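Local coordinates for protein enolase-phosphatase E1 (Saccharomyces cerevisiae, PDB 2G80) that probably catalyses both the enolization and the dephosphorylation of 2,3-diketo-5-methylthiopentyl-1-phosphate to an acireductone, using magnesium, in methionine salvage, at residues A[30-35]-A[204-209]; A[139-144]-A[198-203]; A[191-196]-A[218-223]. All blocks are in the same frame, centred on the assembly; numbering follows the deposited sequence.

Contact 1: A[30-35]-A[204-209]; sequences NYSTYL and ASEVLF
Tyr31 lays one ring face against Leu208, whose CB sits over the ring centre, 3.8 Å from the centroid of the Tyr31 ring, in a CH-pi contact. With CG anti to the carbonyl carbon (chi1 -59°), the ring starts out beside the backbone N; the carbonyl oxygens of Ser205 and Glu206 lie near its plane, at the edge. An alanine here would probably leave that side of Leu208 uncovered and open a gap beside its CB and CD2. At Ser32 the backbone N makes only a weak bond to Glu206 O, and OG shares a hydrogen bond with Thr33 OG1. Regular parallel pairing starts at Thr33, whose N reaches Glu206 O at 3.1 Å and whose O accepts Leu208 N at 3.0 Å. Tyr34 brings the edge of its ring to Leu208, Tyr34 CE2 lying 3.8 Å from Leu208 CD2, so that both tyrosines pack on this one leucine; the OH of Tyr34 is bonded to Asp29. Leu35 N completes the ladder with a nearly straight bond (173°) to Leu208 O, 2.9 Å long, and Leu35 CD2 approaches Phe209 CD1 to 3.5 Å. The two strands lie in the middle of the parallel sheet, with strand 140-143 beyond Tyr34 and strand 226-230 beyond Phe209. Helices 190-200 and 214-221 pack on the face bearing Thr33, Leu35, Val207 and Phe209.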
loop_
_atom_site.group_PDB
_atom_site.type_symbol
_atom_site.label_atom_id
_atom_site.label_comp_id
_atom_site.label_asym_id
_atom_site.label_seq_id
_atom_site.Cartn_x
_atom_site.Cartn_y
_atom_site.Cartn_z
ATOM N N ASN A 30 18.908 4.715 -16.545
ATOM C CA ASN A 30 19.162 6.067 -15.984
ATOM C C ASN A 30 19.312 6.155 -14.451
ATOM O O ASN A 30 19.963 7.092 -13.955
ATOM C CB ASN A 30 18.085 7.082 -16.436
ATOM C CG ASN A 30 18.094 7.362 -17.954
ATOM O OD1 ASN A 30 19.047 7.042 -18.677
ATOM N ND2 ASN A 30 17.021 7.986 -18.426
ATOM N N TYR A 31 18.738 5.195 -13.713
ATOM C CA TYR A 31 18.771 5.204 -12.233
ATOM C C TYR A 31 19.252 3.885 -11.629
ATOM O O TYR A 31 18.976 2.812 -12.166
ATOM C CB TYR A 31 17.365 5.556 -11.710
ATOM C CG TYR A 31 16.876 6.904 -12.208
ATOM C CD1 TYR A 31 17.333 8.087 -11.621
ATOM C CD2 TYR A 31 16.005 7.003 -13.307
ATOM C CE1 TYR A 31 16.917 9.351 -12.092
ATOM C CE2 TYR A 31 15.575 8.267 -13.792
ATOM C CZ TYR A 31 16.041 9.434 -13.178
ATOM O OH TYR A 31 15.647 10.684 -13.634
ATOM N N SER A 32 19.987 3.950 -10.519
ATOM C CA SER A 32 20.362 2.711 -9.824
ATOM C C SER A 32 19.139 2.147 -9.072
ATOM O O SER A 32 18.994 0.939 -8.965
ATOM C CB SER A 32 21.540 2.893 -8.850
ATOM O OG SER A 32 21.185 3.534 -7.631
ATOM N N THR A 33 18.256 3.041 -8.603
ATOM C CA THR A 33 17.183 2.693 -7.691
ATOM C C THR A 33 15.872 3.402 -7.994
ATOM O O THR A 33 15.858 4.530 -8.469
ATOM C CB THR A 33 17.644 3.039 -6.275
ATOM O OG1 THR A 33 18.908 2.416 -6.045
ATOM C CG2 THR A 33 16.652 2.576 -5.196
ATOM N N TYR A 34 14.786 2.690 -7.712
ATOM C CA TYR A 34 13.433 3.133 -7.884
ATOM C C TYR A 34 12.646 2.967 -6.585
ATOM O O TYR A 34 12.720 1.917 -5.928
ATOM C CB TYR A 34 12.760 2.340 -8.999
ATOM C CG TYR A 34 13.414 2.582 -10.348
ATOM C CD1 TYR A 34 14.469 1.769 -10.788
ATOM C CD2 TYR A 34 13.022 3.674 -11.155
ATOM C CE1 TYR A 34 15.123 2.015 -12.028
ATOM C CE2 TYR A 34 13.636 3.915 -12.402
ATOM C CZ TYR A 34 14.674 3.082 -12.838
ATOM O OH TYR A 34 15.250 3.319 -14.058
ATOM N N LEU A 35 11.914 4.023 -6.243
ATOM C CA LEU A 35 11.075 4.097 -5.075
ATOM C C LEU A 35 9.658 4.270 -5.611
ATOM O O LEU A 35 9.376 5.184 -6.400
ATOM C CB LEU A 35 11.478 5.289 -4.208
ATOM C CG LEU A 35 10.736 5.468 -2.887
ATOM C CD1 LEU A 35 11.055 4.284 -1.936
ATOM C CD2 LEU A 35 11.132 6.797 -2.248
ATOM N N ALA A 204 21.061 10.393 -3.764
ATOM C CA ALA A 204 19.736 10.926 -4.162
ATOM C C ALA A 204 19.540 11.033 -5.682
ATOM O O ALA A 204 18.491 10.652 -6.197
ATOM C CB ALA A 204 19.487 12.259 -3.537
ATOM N N SER A 205 20.572 11.502 -6.377
ATOM C CA SER A 205 20.568 11.638 -7.855
ATOM C C SER A 205 20.368 10.304 -8.600
ATOM O O SER A 205 19.850 10.312 -9.699
ATOM C CB SER A 205 21.857 12.325 -8.333
ATOM O OG SER A 205 22.979 11.618 -7.836
ATOM N N GLU A 206 20.741 9.183 -7.974
ATOM C CA GLU A 206 20.544 7.837 -8.523
ATOM C C GLU A 206 19.146 7.232 -8.247
ATOM O O GLU A 206 18.892 6.099 -8.680
ATOM C CB GLU A 206 21.585 6.862 -7.949
ATOM C CG GLU A 206 23.050 7.151 -8.268
ATOM C CD GLU A 206 24.026 6.273 -7.442
ATOM O OE1 GLU A 206 23.604 5.592 -6.453
ATOM O OE2 GLU A 206 25.238 6.286 -7.773
ATOM N N VAL A 207 18.262 7.944 -7.523
ATOM C CA VAL A 207 16.924 7.428 -7.173
ATOM C C VAL A 207 15.830 8.132 -7.986
ATOM O O VAL A 207 15.880 9.341 -8.120
ATOM C CB VAL A 207 16.623 7.568 -5.642
ATOM C CG1 VAL A 207 15.292 6.880 -5.259
ATOM C CG2 VAL A 207 17.763 6.970 -4.807
ATOM N N LEU A 208 14.901 7.366 -8.577
ATOM C CA LEU A 208 13.664 7.937 -9.165
ATOM C C LEU A 208 12.467 7.528 -8.270
ATOM O O LEU A 208 12.243 6.331 -8.027
ATOM C CB LEU A 208 13.398 7.459 -10.593
ATOM C CG LEU A 208 12.137 7.998 -11.302
ATOM C CD1 LEU A 208 12.186 9.499 -11.444
ATOM C CD2 LEU A 208 11.943 7.342 -12.688
ATOM N N PHE A 209 11.705 8.520 -7.805
ATOM C CA PHE A 209 10.495 8.307 -6.996
ATOM C C PHE A 209 9.241 8.573 -7.860
ATOM O O PHE A 209 9.097 9.657 -8.443
ATOM C CB PHE A 209 10.536 9.200 -5.754
ATOM C CG PHE A 209 9.283 9.160 -4.903
ATOM C CD1 PHE A 209 8.682 7.952 -4.537
ATOM C CD2 PHE A 209 8.749 10.344 -4.387
ATOM C CE1 PHE A 209 7.557 7.928 -3.720
ATOM C CE2 PHE A 209 7.618 10.336 -3.576
ATOM C CZ PHE A 209 7.027 9.141 -3.226
#

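Contact 2: A[139-144]-A[198-203]; sequences RVFIYS and RDIGAK
Arg139 directs both terminal nitrogens of its guanidinium at the carbonyl oxygen of Ile200. The bond from Arg139 NH2 to Ile200 O is 3.3 Å long, with an N-H...O angle of 154°; the bond from NH1 to the same oxygen is weak. Ile200 O lies practically in the guanidinium plane, yet NH2 stands well above the plane of the carbonyl (56° out of it). NH2 also reaches Thr33 OG1 on the neighbouring strand, a second bond that helps fix the rotation of the group. The arginine chain bends at chi2 and chi3, and the guanidinium comes to lie with Phe141 CE2 over one face, offset toward the rim. Around this polar centre, Ile200 CG2 also lies beside Arg139 NH2, and Ala202 CB meets the guanidinium at its edge, 3.8 Å from Arg139 NH2. Farther in, Ile200 CG1 is centred over the Phe141 ring, 3.8 Å from the centroid, and Ile200 CD1 touches Phe141 CD2 at 3.8 Å. Phe141 also packs on Thr33 and Leu35, and Ile200 on Phe179. Ile200 is the last residue of helix 190-200, and Gly201 leaves the helical course with positive phi. A positive group bonded to a carbonyl at this C-terminal end would be favoured by the helix dipole, while the isoleucine and phenylalanine join helix to sheet through apolar contact.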
loop_
_atom_site.group_PDB
_atom_site.type_symbol
_atom_site.label_atom_id
_atom_site.label_comp_id
_atom_site.label_asym_id
_atom_site.label_seq_id
_atom_site.Cartn_x
_atom_site.Cartn_y
_atom_site.Cartn_z
ATOM N N ARG A 139 16.873 -2.591 -8.420
ATOM C CA ARG A 139 16.638 -2.133 -7.057
ATOM C C ARG A 139 15.317 -1.388 -6.974
ATOM O O ARG A 139 15.170 -0.298 -7.514
ATOM C CB ARG A 139 17.826 -1.345 -6.512
ATOM C CG ARG A 139 19.128 -2.168 -6.444
ATOM C CD ARG A 139 19.799 -2.056 -5.079
ATOM N NE ARG A 139 19.957 -0.656 -4.703
ATOM C CZ ARG A 139 20.065 -0.169 -3.469
ATOM N NH1 ARG A 139 20.028 -0.949 -2.377
ATOM N NH2 ARG A 139 20.189 1.147 -3.333
ATOM N N VAL A 140 14.351 -2.035 -6.331
ATOM C CA VAL A 140 12.986 -1.528 -6.186
ATOM C C VAL A 140 12.555 -1.579 -4.723
ATOM O O VAL A 140 12.511 -2.652 -4.148
ATOM C CB VAL A 140 11.985 -2.359 -7.015
ATOM C CG1 VAL A 140 10.501 -1.909 -6.747
ATOM C CG2 VAL A 140 12.339 -2.270 -8.509
ATOM N N PHE A 141 12.187 -0.411 -4.192
ATOM C CA PHE A 141 11.678 -0.207 -2.854
ATOM C C PHE A 141 10.281 0.412 -2.909
ATOM O O PHE A 141 9.977 1.219 -3.789
ATOM C CB PHE A 141 12.627 0.697 -2.052
ATOM C CG PHE A 141 13.975 0.088 -1.827
ATOM C CD1 PHE A 141 14.243 -0.598 -0.664
ATOM C CD2 PHE A 141 14.956 0.146 -2.815
ATOM C CE1 PHE A 141 15.470 -1.177 -0.445
ATOM C CE2 PHE A 141 16.209 -0.435 -2.615
ATOM C CZ PHE A 141 16.473 -1.094 -1.437
ATOM N N ILE A 142 9.440 0.017 -1.964
ATOM C CA ILE A 142 8.063 0.513 -1.855
ATOM C C ILE A 142 7.984 1.473 -0.658
ATOM O O ILE A 142 8.661 1.244 0.347
ATOM C CB ILE A 142 7.061 -0.667 -1.683
ATOM C CG1 ILE A 142 7.252 -1.744 -2.775
ATOM C CG2 ILE A 142 5.608 -0.179 -1.713
ATOM C CD1 ILE A 142 6.989 -1.308 -4.209
ATOM N N TYR A 143 7.240 2.582 -0.825
ATOM C CA TYR A 143 6.922 3.529 0.258
ATOM C C TYR A 143 5.423 3.816 0.211
ATOM O O TYR A 143 4.941 4.367 -0.782
ATOM C CB TYR A 143 7.717 4.830 0.136
ATOM C CG TYR A 143 7.557 5.873 1.252
ATOM C CD1 TYR A 143 7.325 5.507 2.599
ATOM C CD2 TYR A 143 7.799 7.224 0.987
ATOM C CE1 TYR A 143 7.242 6.476 3.625
ATOM C CE2 TYR A 143 7.754 8.186 2.008
ATOM C CZ TYR A 143 7.475 7.814 3.313
ATOM O OH TYR A 143 7.407 8.780 4.269
ATOM N N SER A 144 4.702 3.462 1.279
ATOM C CA SER A 144 3.236 3.626 1.336
ATOM C C SER A 144 2.710 3.997 2.731
ATOM O O SER A 144 3.417 3.852 3.695
ATOM C CB SER A 144 2.579 2.309 0.865
ATOM O OG SER A 144 1.173 2.445 0.716
ATOM N N ARG A 198 19.173 7.027 3.555
ATOM C CA ARG A 198 20.058 6.378 4.556
ATOM C C ARG A 198 19.912 4.852 4.499
ATOM O O ARG A 198 20.914 4.145 4.379
ATOM C CB ARG A 198 19.699 6.820 5.976
ATOM C CG ARG A 198 20.711 6.458 7.022
ATOM C CD ARG A 198 20.094 6.019 8.327
ATOM N NE ARG A 198 19.223 7.007 8.929
ATOM C CZ ARG A 198 17.894 6.932 9.116
ATOM N NH1 ARG A 198 17.151 5.885 8.754
ATOM N NH2 ARG A 198 17.292 7.960 9.704
ATOM N N ASP A 199 18.664 4.367 4.558
ATOM C CA ASP A 199 18.368 2.912 4.559
ATOM C C ASP A 199 18.598 2.252 3.194
ATOM O O ASP A 199 18.968 1.097 3.144
ATOM C CB ASP A 199 16.934 2.628 5.060
ATOM C CG ASP A 199 16.713 3.081 6.524
ATOM O OD1 ASP A 199 17.681 3.067 7.316
ATOM O OD2 ASP A 199 15.559 3.417 6.892
ATOM N N ILE A 200 18.353 2.980 2.112
ATOM C CA ILE A 200 18.622 2.505 0.740
ATOM C C ILE A 200 20.156 2.442 0.480
ATOM O O ILE A 200 20.639 1.479 -0.105
ATOM C CB ILE A 200 17.831 3.382 -0.327
ATOM C CG1 ILE A 200 16.377 2.902 -0.408
ATOM C CG2 ILE A 200 18.411 3.321 -1.728
ATOM C CD1 ILE A 200 15.526 3.692 -1.438
ATOM N N GLY A 201 20.907 3.443 0.936
ATOM C CA GLY A 201 22.332 3.526 0.652
ATOM C C GLY A 201 22.448 3.790 -0.840
ATOM O O GLY A 201 22.832 2.901 -1.624
ATOM N N ALA A 202 21.974 4.957 -1.242
ATOM C CA ALA A 202 22.058 5.393 -2.639
ATOM C C ALA A 202 22.135 6.899 -2.666
ATOM O O ALA A 202 21.562 7.563 -1.799
ATOM C CB ALA A 202 20.868 4.903 -3.441
ATOM N N LYS A 203 22.877 7.433 -3.633
ATOM C CA LYS A 203 22.978 8.881 -3.826
ATOM C C LYS A 203 21.600 9.300 -4.313
ATOM O O LYS A 203 21.033 8.602 -5.145
ATOM C CB LYS A 203 24.020 9.249 -4.900
ATOM C CG LYS A 203 25.456 8.916 -4.543
#

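Contact 3: A[191-196]-A[218-223]; sequences QSYANI and DAAAGV
Ala219 brings its methyl group to the Tyr193 ring, Ala219 CB lying 3.7 Å from Tyr193 CE2. Its carbonyl oxygen accepts a hydrogen bond from Thr190 OG1, a second tie to the start of helix 190-200. Ala220 meets the same ring over a face: its CB is 3.9 Å from the Tyr193 centroid in a CH-pi contact, offset toward the rim, and its backbone N approaches Tyr193 CD2 to 3.7 Å. The small side chains let the helices come close, with Ala220 CA 5.7 Å from Tyr193 CA. Farther along, Gly222 N bonds to Ala219 O and Val223 N to Ala220 O, and the side chain of Val223 points toward the facing helix. Its two methyls divide the work. Val223 CG2, lying between the backbone N and the carbonyl carbon, reaches Tyr193 CB at 3.6 Å, whereas Val223 CG1 lies 4.2 Å from Ala194 CB. No hydrogen bond crosses between 191-196 and 218-223, so apolar surface carries the contact. Beyond it, Tyr193 OH bonds to Lys187 O, and the ring meets Phe209 and, edge-to-face, Tyr143. The side chain of Tyr193 comes within about 4 Å of that of Lys187, a predicted substrate-binding residue. Two neighbouring helices on one face of a parallel sheet, here on either side of strand 207-211 in the chain, are characteristic of the alpha/beta Rossmann-like core of HAD hydrolases.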
loop_
_atom_site.group_PDB
_atom_site.type_symbol
_atom_site.label_atom_id
_atom_site.label_comp_id
_atom_site.label_asym_id
_atom_site.label_seq_id
_atom_site.Cartn_x
_atom_site.Cartn_y
_atom_site.Cartn_z
ATOM N N GLN A 191 12.360 15.040 5.373
ATOM C CA GLN A 191 13.116 14.222 6.332
ATOM C C GLN A 191 12.887 12.738 6.167
ATOM O O GLN A 191 13.827 11.945 6.356
ATOM C CB GLN A 191 12.770 14.619 7.781
ATOM C CG GLN A 191 13.519 13.854 8.906
ATOM C CD GLN A 191 15.024 14.127 8.934
ATOM O OE1 GLN A 191 15.452 15.288 9.040
ATOM N NE2 GLN A 191 15.835 13.052 8.869
ATOM N N SER A 192 11.631 12.381 5.888
ATOM C CA SER A 192 11.236 11.013 5.623
ATOM C C SER A 192 12.044 10.434 4.460
ATOM O O SER A 192 12.497 9.291 4.550
ATOM C CB SER A 192 9.725 10.911 5.331
ATOM O OG SER A 192 8.939 11.625 6.293
ATOM N N TYR A 193 12.260 11.240 3.407
ATOM C CA TYR A 193 13.075 10.807 2.235
ATOM C C TYR A 193 14.581 10.724 2.552
ATOM O O TYR A 193 15.273 9.905 2.001
ATOM C CB TYR A 193 12.774 11.657 1.008
ATOM C CG TYR A 193 11.342 11.459 0.621
ATOM C CD1 TYR A 193 10.961 10.393 -0.208
ATOM C CD2 TYR A 193 10.339 12.285 1.145
ATOM C CE1 TYR A 193 9.629 10.185 -0.533
ATOM C CE2 TYR A 193 9.005 12.072 0.844
ATOM C CZ TYR A 193 8.644 11.031 -0.006
ATOM O OH TYR A 193 7.313 10.836 -0.319
ATOM N N ALA A 194 15.053 11.561 3.468
ATOM C CA ALA A 194 16.417 11.469 3.972
ATOM C C ALA A 194 16.594 10.141 4.749
ATOM O O ALA A 194 17.645 9.491 4.635
ATOM C CB ALA A 194 16.766 12.681 4.834
ATOM N N ASN A 195 15.566 9.763 5.524
ATOM C CA ASN A 195 15.537 8.486 6.237
ATOM C C ASN A 195 15.601 7.305 5.273
ATOM O O ASN A 195 16.369 6.373 5.492
ATOM C CB ASN A 195 14.315 8.355 7.172
ATOM C CG ASN A 195 14.300 9.391 8.314
ATOM O OD1 ASN A 195 15.339 9.915 8.736
ATOM N ND2 ASN A 195 13.107 9.680 8.819
ATOM N N ILE A 196 14.839 7.358 4.183
ATOM C CA ILE A 196 14.834 6.279 3.159
ATOM C C ILE A 196 16.174 6.200 2.415
ATOM O O ILE A 196 16.646 5.088 2.146
ATOM C CB ILE A 196 13.648 6.436 2.172
ATOM C CG1 ILE A 196 12.325 6.207 2.926
ATOM C CG2 ILE A 196 13.775 5.467 0.896
ATOM C CD1 ILE A 196 11.087 6.564 2.114
ATOM N N ASP A 218 7.270 16.619 -4.238
ATOM C CA ASP A 218 7.877 17.870 -3.742
ATOM C C ASP A 218 8.777 17.618 -2.522
ATOM O O ASP A 218 9.841 18.206 -2.417
ATOM C CB ASP A 218 6.814 18.883 -3.282
ATOM C CG ASP A 218 6.009 19.505 -4.410
ATOM O OD1 ASP A 218 6.327 19.353 -5.595
ATOM O OD2 ASP A 218 5.011 20.174 -4.087
ATOM N N ALA A 219 8.302 16.802 -1.581
ATOM C CA ALA A 219 9.066 16.462 -0.371
ATOM C C ALA A 219 10.366 15.732 -0.747
ATOM O O ALA A 219 11.437 16.085 -0.264
ATOM C CB ALA A 219 8.221 15.628 0.572
ATOM N N ALA A 220 10.245 14.766 -1.652
ATOM C CA ALA A 220 11.365 13.974 -2.182
ATOM C C ALA A 220 12.405 14.846 -2.874
ATOM O O ALA A 220 13.605 14.706 -2.611
ATOM C CB ALA A 220 10.855 12.896 -3.148
ATOM N N ALA A 221 11.926 15.776 -3.718
ATOM C CA ALA A 221 12.785 16.699 -4.445
ATOM C C ALA A 221 13.629 17.621 -3.537
ATOM O O ALA A 221 14.669 18.111 -3.985
ATOM C CB ALA A 221 11.969 17.514 -5.464
ATOM N N GLY A 222 13.209 17.825 -2.282
ATOM C CA GLY A 222 13.976 18.601 -1.302
ATOM C C GLY A 222 15.323 18.004 -0.896
ATOM O O GLY A 222 16.205 18.730 -0.438
ATOM N N VAL A 223 15.471 16.686 -1.053
ATOM C CA VAL A 223 16.743 15.971 -0.827
ATOM C C VAL A 223 17.389 15.447 -2.137
ATOM O O VAL A 223 18.261 14.588 -2.083
ATOM C CB VAL A 223 16.615 14.849 0.256
ATOM C CG1 VAL A 223 16.644 15.459 1.642
ATOM C CG2 VAL A 223 15.384 13.933 0.030
#

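Overall arrangement
From the N terminus, the chain enters the sheet at 30-35, and contact 1 closes the longest loop when 204-209 returns beside it, 168 residues intervening. Contact 2 lies wholly within that loop, closing a shorter one between 139-144 and 198-203. Contact 3 crosses both, since 191-196 precedes 198-203 and 204-209 while 218-223 follows them. Strand 33-36 joins the first two contacts, Tyr34 O lying 3.0 Å from Phe141 N, a probable hydrogen bond. Helix 190-200 serves contacts 2 and 3, and Phe209 packs against Tyr193 and Ala220. Together they tie three neighbouring strands to the two helices on one sheet face.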